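Local coordinates for protein cellulase (Uncultured bacterium, PDB 6XSO) that probably hydrolyses internal beta-1,4-glycosidic bonds of cellulose and related plant polysaccharides as a broad-specificity family 5 endoglucanase, at residues S182-S187 with G241-H246. Residues are numbered along the deposited sequence; the frame is centred on the assembly and turned at random.
Sequences SWCFAS and GNWNAH
Cys184 begins the contact by placing its SG at the edge of the Trp243 indole, in the plane of the ring and 4.0 Å from CZ2, a sulfur-aromatic contact. Next in sequence, Phe185 supplies most of what residues 182-187 contribute. Its chi1 of 57° sets CG between the backbone N and carbonyl carbon, and the ring reaches across to residues 241-246. His246 CB sits over one face, 3.6 Å from the Phe185 ring centroid and nearly on the normal, a CH-pi contact, while the two aromatic rings themselves meet obliquely. This is a small case of how a TIM barrel, here the eight-stranded parallel barrel of glycoside hydrolase family 5, packs neighbouring beta-alpha loops: one follows strand 168-171, the other strand 229-232. Farther out on the phenyl ring, Phe185 CZ lies 3.4 Å from Asn244 OD1, and the ring and amide planes are 34° apart. That oxygen also closes an Asx turn, accepting a hydrogen bond from the backbone N of His246, 2.8 Å from OD1, on an in-plane lone pair, so the group touching Phe185 is held by its own loop. His246 is also held through ND1 by Asp249 and stacks on Tyr194; Phe188 meets the rings of Phe185 and Trp243.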
# COMPACT_ATOMS: atom_id res chain seq x y z
N SER A 182 -13.00 10.63 -8.28
CA SER A 182 -13.56 11.03 -7.00
C SER A 182 -12.73 10.50 -5.84
O SER A 182 -12.49 9.30 -5.73
CB SER A 182 -14.97 10.45 -6.83
OG SER A 182 -15.87 10.91 -7.81
N TRP A 183 -12.32 11.41 -4.95
CA TRP A 183 -11.79 11.02 -3.65
C TRP A 183 -12.94 10.82 -2.66
O TRP A 183 -14.10 11.13 -2.95
CB TRP A 183 -10.75 12.06 -3.16
CG TRP A 183 -9.56 12.10 -4.07
CD1 TRP A 183 -9.27 13.06 -5.01
CD2 TRP A 183 -8.53 11.12 -4.18
NE1 TRP A 183 -8.13 12.73 -5.69
CE2 TRP A 183 -7.64 11.55 -5.18
CE3 TRP A 183 -8.24 9.94 -3.47
CZ2 TRP A 183 -6.51 10.82 -5.53
CZ3 TRP A 183 -7.11 9.21 -3.83
CH2 TRP A 183 -6.26 9.66 -4.85
N CYS A 184 -12.59 10.31 -1.48
CA CYS A 184 -13.48 10.22 -0.32
C CYS A 184 -14.47 9.07 -0.42
O CYS A 184 -14.54 8.21 0.46
CB CYS A 184 -14.23 11.54 -0.05
SG CYS A 184 -13.15 12.97 0.10
N PHE A 185 -15.25 9.04 -1.51
CA PHE A 185 -16.17 7.95 -1.77
C PHE A 185 -16.55 7.99 -3.25
O PHE A 185 -16.43 9.03 -3.91
CB PHE A 185 -17.40 8.02 -0.85
CG PHE A 185 -18.17 9.30 -0.93
CD1 PHE A 185 -19.14 9.50 -1.91
CD2 PHE A 185 -17.93 10.33 -0.02
CE1 PHE A 185 -19.85 10.70 -1.98
CE2 PHE A 185 -18.64 11.52 -0.09
CZ PHE A 185 -19.59 11.70 -1.07
N ALA A 186 -16.98 6.84 -3.78
CA ALA A 186 -17.28 6.77 -5.20
C ALA A 186 -18.40 7.74 -5.56
O ALA A 186 -19.44 7.80 -4.90
CB ALA A 186 -17.67 5.35 -5.60
N SER A 187 -18.16 8.52 -6.62
CA SER A 187 -19.07 9.52 -7.22
C SER A 187 -19.10 10.86 -6.50
O SER A 187 -19.89 11.73 -6.87
CB SER A 187 -20.49 8.99 -7.47
OG SER A 187 -21.32 9.07 -6.33
N GLY A 241 -14.89 10.32 9.42
CA GLY A 241 -15.67 11.52 9.28
C GLY A 241 -17.16 11.23 9.21
O GLY A 241 -17.59 10.12 8.92
N ASN A 242 -17.96 12.27 9.50
CA ASN A 242 -19.41 12.20 9.43
C ASN A 242 -20.00 13.29 8.54
O ASN A 242 -21.22 13.49 8.54
CB ASN A 242 -20.04 12.30 10.83
CG ASN A 242 -19.52 11.22 11.77
OD1 ASN A 242 -19.59 10.03 11.47
ND2 ASN A 242 -19.00 11.64 12.90
N TRP A 243 -19.16 14.01 7.78
CA TRP A 243 -19.59 15.19 7.04
C TRP A 243 -20.39 14.86 5.79
O TRP A 243 -20.97 15.77 5.18
CB TRP A 243 -18.38 16.10 6.71
CG TRP A 243 -17.24 15.44 5.97
CD1 TRP A 243 -16.13 14.86 6.50
CD2 TRP A 243 -17.12 15.33 4.55
NE1 TRP A 243 -15.32 14.38 5.50
CE2 TRP A 243 -15.90 14.65 4.30
CE3 TRP A 243 -17.91 15.73 3.47
CZ2 TRP A 243 -15.47 14.36 3.01
CZ3 TRP A 243 -17.48 15.43 2.19
CH2 TRP A 243 -16.27 14.76 1.97
N ASN A 244 -20.45 13.59 5.40
CA ASN A 244 -21.26 13.14 4.28
C ASN A 244 -21.70 11.73 4.62
O ASN A 244 -20.91 10.95 5.15
CB ASN A 244 -20.46 13.15 2.97
CG ASN A 244 -21.31 12.83 1.75
OD1 ASN A 244 -21.69 11.68 1.54
ND2 ASN A 244 -21.59 13.84 0.94
N ALA A 245 -22.96 11.41 4.31
CA ALA A 245 -23.52 10.11 4.64
C ALA A 245 -22.92 8.95 3.84
O ALA A 245 -23.25 7.80 4.14
CB ALA A 245 -25.03 10.10 4.41
N HIS A 246 -22.08 9.22 2.83
CA HIS A 246 -21.48 8.17 2.02
C HIS A 246 -20.05 7.85 2.41
O HIS A 246 -19.43 6.99 1.79
CB HIS A 246 -21.50 8.56 0.53
CG HIS A 246 -22.89 8.69 -0.01
ND1 HIS A 246 -23.69 7.59 -0.25
CD2 HIS A 246 -23.63 9.77 -0.32
CE1 HIS A 246 -24.86 8.00 -0.68
NE2 HIS A 246 -24.85 9.31 -0.77